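Local structure of AHL synthase (Burkholderia glumae, 3P2H) at residues Y77-Q80 against L86-D89; S146-F151 against A158-A163. The protein probably makes N-acyl-homoserine lactone quorum-sensing signals from a fatty acyl-[ACP] and S-adenosyl-L-methionine, releasing S-methyl-5'-thioadenosine. The protein carries 3 engineered substitutions. All coordinates share one frame; numbering follows the deposited sequence.

The two interactions follow one another along the chain, their centres about 14 Å apart, and each reaches one of the two bound molecules. Interaction 1 packs leucines against strand 138-144 of the central sheet, with Leu78 of the same short helix against the adenine of MTA. Interaction 2 ties helix 145-154 to strand 157-160, and its helix supplies Phe151 and the engineered Met147 to the pocket of the inhibitor NOO. They meet directly at Ala161: its O lies 3.0 Å from the N of Ala88, a probable hydrogen bond, and its CB packs 3.8 Å from CD2 of Leu87. The side chain of Phe151 is about 12 Å from MTA, and that of Leu79 about 8 Å from NOO.

Interaction 1 (Y77-Q80 against L86-D89); sequences YLLQ and LLAD. With MTA (5'-deoxy-5'-methylthioadenosine), chain B.
An apolar contact between leucines joins the short helix 78-81 to the loop that follows it, before strand 97-105. Leu79 carries it from the helix side. With CG anti to the backbone N (chi1 179°), its branched end reaches the loop, where it crosses the side chain of Leu87 at a slant. The closest approach is between methyls, Leu79 CD2 to Leu87 CD2 at 3.8 Å, while Leu79 CG rests 4.1 Å from Leu87 CD1. The other methyl, CD1 of Leu79, also reaches Leu86, meeting its CB at 4.3 Å. No hydrogen bond crosses between the segments, so the contact between them is purely apolar. Strand 138-144 provides a common floor: Leu79 and Leu87 both touch Ile140, and Leu79 and Leu86 both touch Val142.

Polar bonds fix the helix start. Tyr77 occupies the N-cap position, and its N donates to Gln80 OE1 at 3.3 Å, from above the carbonyl plane. Gln80 CB lies against one face of the Tyr77 ring, 3.3 Å from its plane and over its centre. Glu99 accepts a hydrogen bond from the N of Leu79 and a weak one from that of Leu78, engaging the first turn by its backbone.

Leu78 faces the nucleoside instead, its CD1 3.7 Å from both C5 and C6 of the MTA adenine. Two successive helical leucines thus divide their work between loop and ligand, and the short helix forms part of the wall of the MTA pocket in this autoinducer synthase.

Interaction 2 (S146-F151 against A158-A163); sequences SMERMF and AHRAGA. Engineered in segment 146-151: Met147 (natural residue Ile), Met150 (natural residue Leu). With NOO (N-(3-oxocyclohex-1-en-1-yl)octanamide), chain C.
Helix 145-154 and strand 157-160 form a helix-turn-strand unit beside the inhibitor pocket, and a salt bridge between Glu148 and Arg160 spans the two elements. The arginine grips the carboxylate side-on through two nitrogens: NE donates to Glu148 OE2 at 2.9 Å and NH2 to Glu148 OE1, also at 2.9 Å. Both bonds are nearly straight, and each oxygen uses its syn lone pair. The carboxylate and guanidinium planes are only 8° apart, so the two groups form an almost flat bidentate pair, although the side chains that carry them cross at about a right angle. Glu148 reaches from the helix toward the strand with CG anti to the backbone N (chi1 173°), and Arg160 runs extended from CG to NE to meet it. Arg160 CG also lies 3.3 Å from Glu148 OE2, the oxygen that NE binds.

Closer to the turn the contact is apolar, with Phe151 CB against Ala158 CB at 4.4 Å. Beyond CB the phenylalanine leads away from the strand, and its CE2 lies 3.9 Å from C14 of NOO, near the end of the octanoyl chain. One turn earlier, CE of Met147, an engineered residue replacing isoleucine, meets C2 of the cyclohexenone ring at 3.7 Å. Helix 120-133 packs against this same side through Val120 and Leu124.

Glu148 also touches Val173 of strand 170-178 and has a long, weak ion pair with Arg152. The bidentate pairing with Arg160, which lies at the exposed side of the contact, probably favours the ionised form of the buried Glu148, with at most a small addition from Arg152. The paired, coplanar bonds restrict rotation of both charged groups, fastening helix 145-154 to strand 157-160 beside the inhibitor pocket.

Interaction 1 (Y77-Q80 against L86-D89)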
ATOM      1  N   TYR A  77      -9.474  -0.553  -9.266  1.00 14.36           N
ATOM      2  CA  TYR A  77      -8.585  -0.954  -8.176  1.00 14.83           C
ATOM      3  C   TYR A  77      -8.881  -2.357  -7.612  1.00 14.29           C
ATOM      4  O   TYR A  77      -9.961  -2.908  -7.810  1.00 13.21           O
ATOM      5  CB  TYR A  77      -8.537   0.107  -7.067  1.00 13.61           C
ATOM      6  CG  TYR A  77      -9.816   0.415  -6.316  1.00 12.83           C
ATOM      7  CD1 TYR A  77     -10.811   1.229  -6.868  1.00 12.82           C
ATOM      8  CD2 TYR A  77      -9.982  -0.022  -5.004  1.00 12.62           C
ATOM      9  CE1 TYR A  77     -11.935   1.611  -6.113  1.00 11.85           C
ATOM     10  CE2 TYR A  77     -11.092   0.348  -4.249  1.00 11.75           C
ATOM     11  CZ  TYR A  77     -12.060   1.166  -4.802  1.00 12.91           C
ATOM     12  OH  TYR A  77     -13.123   1.564  -4.018  1.00 13.61           O
ATOM     13  N   LEU A  78      -7.893  -2.924  -6.927  1.00 15.36           N
ATOM     14  CA  LEU A  78      -7.956  -4.283  -6.385  1.00 14.94           C
ATOM     15  C   LEU A  78      -9.147  -4.673  -5.505  1.00 14.51           C
ATOM     16  O   LEU A  78      -9.853  -5.634  -5.802  1.00 13.47           O
ATOM     17  CB  LEU A  78      -6.638  -4.583  -5.653  1.00 18.09           C
ATOM     18  CG  LEU A  78      -6.345  -6.020  -5.209  1.00 20.83           C
ATOM     19  CD1 LEU A  78      -6.563  -6.975  -6.370  1.00 23.12           C
ATOM     20  CD2 LEU A  78      -4.911  -6.113  -4.702  1.00 23.06           C
ATOM     21  N   LEU A  79      -9.364  -3.950  -4.416  1.00 14.34           N
ATOM     22  CA  LEU A  79     -10.471  -4.253  -3.515  1.00 15.46           C
ATOM     23  C   LEU A  79     -11.803  -4.181  -4.265  1.00 15.75           C
ATOM     24  O   LEU A  79     -12.682  -5.022  -4.100  1.00 16.40           O
ATOM     25  CB  LEU A  79     -10.461  -3.257  -2.347  1.00 16.13           C
ATOM     26  CG  LEU A  79     -11.548  -3.339  -1.271  1.00 18.01           C
ATOM     27  CD1 LEU A  79     -11.602  -4.742  -0.665  1.00 17.24           C
ATOM     28  CD2 LEU A  79     -11.263  -2.296  -0.194  1.00 20.19           C
ATOM     29  N   GLN A  80     -11.930  -3.167  -5.108  1.00 16.94           N
ATOM     30  CA  GLN A  80     -13.137  -2.938  -5.887  1.00 16.18           C
ATOM     31  C   GLN A  80     -13.501  -4.073  -6.831  1.00 16.47           C
ATOM     32  O   GLN A  80     -14.613  -4.597  -6.779  1.00 16.92           O
ATOM     33  CB  GLN A  80     -12.975  -1.654  -6.691  1.00 16.83           C
ATOM     34  CG  GLN A  80     -14.077  -1.384  -7.699  1.00 18.36           C
ATOM     35  CD  GLN A  80     -13.712  -0.252  -8.635  1.00 18.62           C
ATOM     36  OE1 GLN A  80     -12.737  -0.343  -9.379  1.00 18.25           O
ATOM     37  NE2 GLN A  80     -14.486   0.826  -8.595  1.00 17.77           N
ATOM     38  N   LEU A  86     -15.458  -8.229   0.511  1.00 18.11           N
ATOM     39  CA  LEU A  86     -14.835  -8.030   1.813  1.00 20.29           C
ATOM     40  C   LEU A  86     -15.376  -6.770   2.455  1.00 21.34           C
ATOM     41  O   LEU A  86     -15.157  -6.529   3.637  1.00 21.18           O
ATOM     42  CB  LEU A  86     -13.313  -7.908   1.684  1.00 20.76           C
ATOM     43  CG  LEU A  86     -12.503  -9.156   1.324  1.00 21.36           C
ATOM     44  CD1 LEU A  86     -11.019  -8.834   1.463  1.00 23.22           C
ATOM     45  CD2 LEU A  86     -12.872 -10.304   2.230  1.00 21.33           C
ATOM     46  N   LEU A  87     -16.093  -5.976   1.666  1.00 22.73           N
ATOM     47  CA  LEU A  87     -16.644  -4.714   2.133  1.00 24.45           C
ATOM     48  C   LEU A  87     -18.036  -4.779   2.728  1.00 25.88           C
ATOM     49  O   LEU A  87     -18.897  -5.535   2.267  1.00 26.41           O
ATOM     50  CB  LEU A  87     -16.654  -3.698   0.995  1.00 22.50           C
ATOM     51  CG  LEU A  87     -15.293  -3.176   0.539  1.00 24.33           C
ATOM     52  CD1 LEU A  87     -15.491  -2.292  -0.681  1.00 24.81           C
ATOM     53  CD2 LEU A  87     -14.624  -2.402   1.669  1.00 22.43           C
ATOM     54  N   ALA A  88     -18.247  -3.967   3.759  1.00 26.80           N
ATOM     55  CA  ALA A  88     -19.537  -3.894   4.417  1.00 27.07           C
ATOM     56  C   ALA A  88     -20.459  -3.198   3.430  1.00 28.32           C
ATOM     57  O   ALA A  88     -21.613  -3.589   3.256  1.00 28.09           O
ATOM     58  CB  ALA A  88     -19.425  -3.084   5.698  1.00 26.84           C
ATOM     59  N   ASP A  89     -19.920  -2.175   2.770  1.00 28.82           N
ATOM     60  CA  ASP A  89     -20.666  -1.394   1.789  1.00 30.36           C
ATOM     61  C   ASP A  89     -20.037  -1.480   0.399  1.00 30.24           C
ATOM     62  O   ASP A  89     -19.007  -2.124   0.211  1.00 30.21           O
ATOM     63  CB  ASP A  89     -20.717   0.065   2.233  1.00 31.21           C
ATOM     64  CG  ASP A  89     -21.275   0.222   3.632  1.00 31.85           C
ATOM     65  OD1 ASP A  89     -22.379  -0.297   3.888  1.00 31.47           O
ATOM     66  OD2 ASP A  89     -20.611   0.863   4.470  1.00 33.76           O
TER
HETATM   67  CS  MTA B 204      -4.331  -8.809  -0.772  1.00 37.89           C
HETATM   68  S5' MTA B 204      -4.937 -10.296   0.080  1.00 38.86           S
HETATM   69  C5' MTA B 204      -3.822 -11.563  -0.597  1.00 34.43           C
HETATM   70  C4' MTA B 204      -4.455 -12.330  -1.760  1.00 32.50           C
HETATM   71  O4' MTA B 204      -4.726 -11.376  -2.824  1.00 31.04           O
HETATM   72  C2' MTA B 204      -3.148 -12.849  -3.725  1.00 30.42           C
HETATM   73  O2' MTA B 204      -2.780 -13.863  -4.665  1.00 33.33           O
HETATM   74  C3' MTA B 204      -3.449 -13.369  -2.276  1.00 30.96           C
HETATM   75  O3' MTA B 204      -4.092 -14.647  -2.352  1.00 32.15           O
HETATM   76  C1' MTA B 204      -4.433 -12.071  -4.065  1.00 27.90           C
HETATM   77  N9  MTA B 204      -4.221 -11.065  -5.126  1.00 25.22           N
HETATM   78  C8  MTA B 204      -3.355  -9.997  -5.104  1.00 23.93           C
HETATM   79  N7  MTA B 204      -3.426  -9.313  -6.204  1.00 24.17           N
HETATM   80  C5  MTA B 204      -4.347  -9.892  -7.018  1.00 24.19           C
HETATM   81  C6  MTA B 204      -4.862  -9.613  -8.328  1.00 23.24           C
HETATM   82  N6  MTA B 204      -4.392  -8.525  -9.041  1.00 23.54           N
HETATM   83  N1  MTA B 204      -5.824 -10.440  -8.856  1.00 22.51           N
HETATM   84  C2  MTA B 204      -6.303 -11.520  -8.171  1.00 23.30           C
HETATM   85  N3  MTA B 204      -5.819 -11.794  -6.923  1.00 22.98           N
HETATM   86  C4  MTA B 204      -4.871 -11.035  -6.324  1.00 23.94           C

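Interaction 2 (S146-F151 against A158-A163)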
ATOM      1  N   SER A 146      -2.292  -8.584  10.997  1.00 20.57           N
ATOM      2  CA  SER A 146      -1.046  -8.342  11.714  1.00 19.45           C
ATOM      3  C   SER A 146      -0.524  -6.946  11.374  1.00 19.11           C
ATOM      4  O   SER A 146       0.057  -6.265  12.218  1.00 18.28           O
ATOM      5  CB  SER A 146      -0.007  -9.402  11.345  1.00 20.82           C
ATOM      6  OG  SER A 146       0.216  -9.431   9.951  1.00 21.36           O
ATOM      7  N   MET A 147      -0.736  -6.528  10.130  1.00 17.91           N
ATOM      8  CA  MET A 147      -0.310  -5.207   9.676  1.00 18.42           C
ATOM      9  C   MET A 147      -1.256  -4.173  10.285  1.00 17.83           C
ATOM     10  O   MET A 147      -0.843  -3.078  10.657  1.00 16.33           O
ATOM     11  CB  MET A 147      -0.361  -5.134   8.146  1.00 20.29           C
ATOM     12  CG  MET A 147       0.085  -3.804   7.559  1.00 22.53           C
ATOM     13  SD  MET A 147       1.756  -3.332   8.054  1.00 23.72           S
ATOM     14  CE  MET A 147       2.715  -4.290   6.922  1.00 21.64           C
ATOM     15  N   GLU A 148      -2.531  -4.539  10.384  1.00 18.47           N
ATOM     16  CA  GLU A 148      -3.541  -3.662  10.973  1.00 19.16           C
ATOM     17  C   GLU A 148      -3.138  -3.331  12.403  1.00 20.37           C
ATOM     18  O   GLU A 148      -3.316  -2.207  12.865  1.00 20.35           O
ATOM     19  CB  GLU A 148      -4.911  -4.352  11.000  1.00 19.76           C
ATOM     20  CG  GLU A 148      -5.978  -3.556  11.756  1.00 19.28           C
ATOM     21  CD  GLU A 148      -7.267  -4.334  11.954  1.00 20.00           C
ATOM     22  OE1 GLU A 148      -7.203  -5.472  12.464  1.00 18.00           O
ATOM     23  OE2 GLU A 148      -8.344  -3.804  11.608  1.00 18.99           O
ATOM     24  N   ARG A 149      -2.604  -4.327  13.104  1.00 20.32           N
ATOM     25  CA  ARG A 149      -2.182  -4.136  14.477  1.00 21.23           C
ATOM     26  C   ARG A 149      -0.994  -3.185  14.566  1.00 21.58           C
ATOM     27  O   ARG A 149      -0.890  -2.418  15.518  1.00 20.61           O
ATOM     28  CB  ARG A 149      -1.851  -5.484  15.124  1.00 22.75           C
ATOM     29  CG  ARG A 149      -3.083  -6.357  15.332  1.00 27.17           C
ATOM     30  CD  ARG A 149      -2.808  -7.505  16.292  1.00 29.97           C
ATOM     31  NE  ARG A 149      -1.982  -8.556  15.705  1.00 31.55           N
ATOM     32  CZ  ARG A 149      -2.422  -9.451  14.824  1.00 31.81           C
ATOM     33  NH1 ARG A 149      -3.686  -9.427  14.418  1.00 31.72           N
ATOM     34  NH2 ARG A 149      -1.600 -10.380  14.365  1.00 31.71           N
ATOM     35  N   MET A 150      -0.100  -3.224  13.580  1.00 21.50           N
ATOM     36  CA  MET A 150       1.043  -2.316  13.598  1.00 21.90           C
ATOM     37  C   MET A 150       0.579  -0.888  13.344  1.00 20.75           C
ATOM     38  O   MET A 150       1.126   0.058  13.917  1.00 19.79           O
ATOM     39  CB  MET A 150       2.087  -2.729  12.557  1.00 24.61           C
ATOM     40  CG  MET A 150       2.887  -3.959  12.970  1.00 29.05           C
ATOM     41  SD  MET A 150       4.175  -4.368  11.777  1.00 35.49           S
ATOM     42  CE  MET A 150       3.247  -5.449  10.639  1.00 31.99           C
ATOM     43  N   PHE A 151      -0.426  -0.732  12.482  1.00 19.55           N
ATOM     44  CA  PHE A 151      -0.972   0.587  12.190  1.00 19.27           C
ATOM     45  C   PHE A 151      -1.533   1.155  13.489  1.00 19.38           C
ATOM     46  O   PHE A 151      -1.328   2.322  13.808  1.00 19.67           O
ATOM     47  CB  PHE A 151      -2.097   0.508  11.150  1.00 18.11           C
ATOM     48  CG  PHE A 151      -1.625   0.240   9.738  1.00 19.21           C
ATOM     49  CD1 PHE A 151      -0.281   0.363   9.391  1.00 19.38           C
ATOM     50  CD2 PHE A 151      -2.542  -0.106   8.745  1.00 18.52           C
ATOM     51  CE1 PHE A 151       0.142   0.141   8.070  1.00 19.55           C
ATOM     52  CE2 PHE A 151      -2.129  -0.327   7.430  1.00 18.97           C
ATOM     53  CZ  PHE A 151      -0.787  -0.202   7.093  1.00 18.57           C
ATOM     54  N   ALA A 158      -6.874   4.187  12.029  1.00 15.46           N
ATOM     55  CA  ALA A 158      -7.300   3.111  11.158  1.00 14.59           C
ATOM     56  C   ALA A 158      -8.579   2.495  11.717  1.00 15.85           C
ATOM     57  O   ALA A 158      -8.743   2.376  12.934  1.00 15.58           O
ATOM     58  CB  ALA A 158      -6.208   2.056  11.071  1.00 14.66           C
ATOM     59  N   HIS A 159      -9.490   2.123  10.826  1.00 14.65           N
ATOM     60  CA  HIS A 159     -10.737   1.487  11.225  1.00 14.79           C
ATOM     61  C   HIS A 159     -11.195   0.557  10.110  1.00 15.05           C
ATOM     62  O   HIS A 159     -10.888   0.768   8.938  1.00 15.26           O
ATOM     63  CB  HIS A 159     -11.824   2.520  11.586  1.00 15.33           C
ATOM     64  CG  HIS A 159     -12.095   3.537  10.523  1.00 12.67           C
ATOM     65  ND1 HIS A 159     -11.277   4.624  10.303  1.00 14.83           N
ATOM     66  CD2 HIS A 159     -13.109   3.644   9.630  1.00 12.66           C
ATOM     67  CE1 HIS A 159     -11.775   5.356   9.323  1.00 11.45           C
ATOM     68  NE2 HIS A 159     -12.886   4.783   8.896  1.00 14.75           N
ATOM     69  N   ARG A 160     -11.932  -0.477  10.484  1.00 14.96           N
ATOM     70  CA  ARG A 160     -12.382  -1.474   9.527  1.00 15.65           C
ATOM     71  C   ARG A 160     -13.484  -1.069   8.556  1.00 15.01           C
ATOM     72  O   ARG A 160     -14.426  -0.356   8.915  1.00 14.03           O
ATOM     73  CB  ARG A 160     -12.782  -2.739  10.289  1.00 15.35           C
ATOM     74  CG  ARG A 160     -11.600  -3.357  11.007  1.00 15.03           C
ATOM     75  CD  ARG A 160     -11.953  -4.621  11.761  1.00 15.18           C
ATOM     76  NE  ARG A 160     -10.747  -5.260  12.278  1.00 16.13           N
ATOM     77  CZ  ARG A 160     -10.731  -6.387  12.981  1.00 13.88           C
ATOM     78  NH1 ARG A 160     -11.867  -7.011  13.265  1.00 14.78           N
ATOM     79  NH2 ARG A 160      -9.578  -6.888  13.394  1.00 15.44           N
ATOM     80  N   ALA A 161     -13.342  -1.528   7.315  1.00 13.82           N
ATOM     81  CA  ALA A 161     -14.318  -1.258   6.259  1.00 15.19           C
ATOM     82  C   ALA A 161     -15.149  -2.519   6.031  1.00 15.59           C
ATOM     83  O   ALA A 161     -16.092  -2.520   5.241  1.00 16.72           O
ATOM     84  CB  ALA A 161     -13.606  -0.862   4.965  1.00 14.75           C
ATOM     85  N   GLY A 162     -14.785  -3.588   6.737  1.00 17.21           N
ATOM     86  CA  GLY A 162     -15.490  -4.858   6.629  1.00 16.96           C
ATOM     87  C   GLY A 162     -15.066  -5.821   7.728  1.00 16.10           C
ATOM     88  O   GLY A 162     -14.148  -5.532   8.495  1.00 15.31           O
ATOM     89  N   ALA A 163     -15.732  -6.969   7.811  1.00 15.53           N
ATOM     90  CA  ALA A 163     -15.402  -7.960   8.829  1.00 16.65           C
ATOM     91  C   ALA A 163     -14.171  -8.740   8.388  1.00 15.50           C
ATOM     92  O   ALA A 163     -13.967  -8.958   7.200  1.00 16.09           O
ATOM     93  CB  ALA A 163     -16.589  -8.919   9.038  1.00 17.32           C
TER
HETATM   94  C1  NOO C 300       2.443  -7.667   5.161  1.00 40.41           C
HETATM   95  O1  NOO C 300       2.452  -7.989   6.345  1.00 41.44           O
HETATM   96  C2  NOO C 300       1.366  -6.766   4.569  1.00 39.87           C
HETATM   97  C3  NOO C 300       0.958  -6.871   3.232  1.00 40.01           C
HETATM   98  C4  NOO C 300       1.790  -7.783   2.306  1.00 40.85           C
HETATM   99  C5  NOO C 300       3.317  -7.905   2.695  1.00 40.83           C
HETATM  100  C6  NOO C 300       3.549  -8.216   4.206  1.00 40.21           C
HETATM  101  N7  NOO C 300      -0.194  -6.197   2.644  1.00 39.44           N
HETATM  102  C8  NOO C 300      -0.436  -5.489   1.437  1.00 38.91           C
HETATM  103  O8  NOO C 300      -0.179  -5.916   0.316  1.00 39.35           O
HETATM  104  C9  NOO C 300      -1.072  -4.082   1.490  1.00 37.38           C
HETATM  105  C10 NOO C 300      -1.707  -3.563   2.806  1.00 37.02           C
HETATM  106  C11 NOO C 300      -2.841  -2.555   2.473  1.00 34.23           C
HETATM  107  C12 NOO C 300      -2.886  -1.367   3.449  1.00 33.44           C
HETATM  108  C13 NOO C 300      -4.100  -0.458   3.162  1.00 31.80           C
HETATM  109  C14 NOO C 300      -4.629   0.206   4.448  1.00 27.57           C
HETATM  110  C15 NOO C 300      -5.675   1.281   4.140  1.00 25.11           C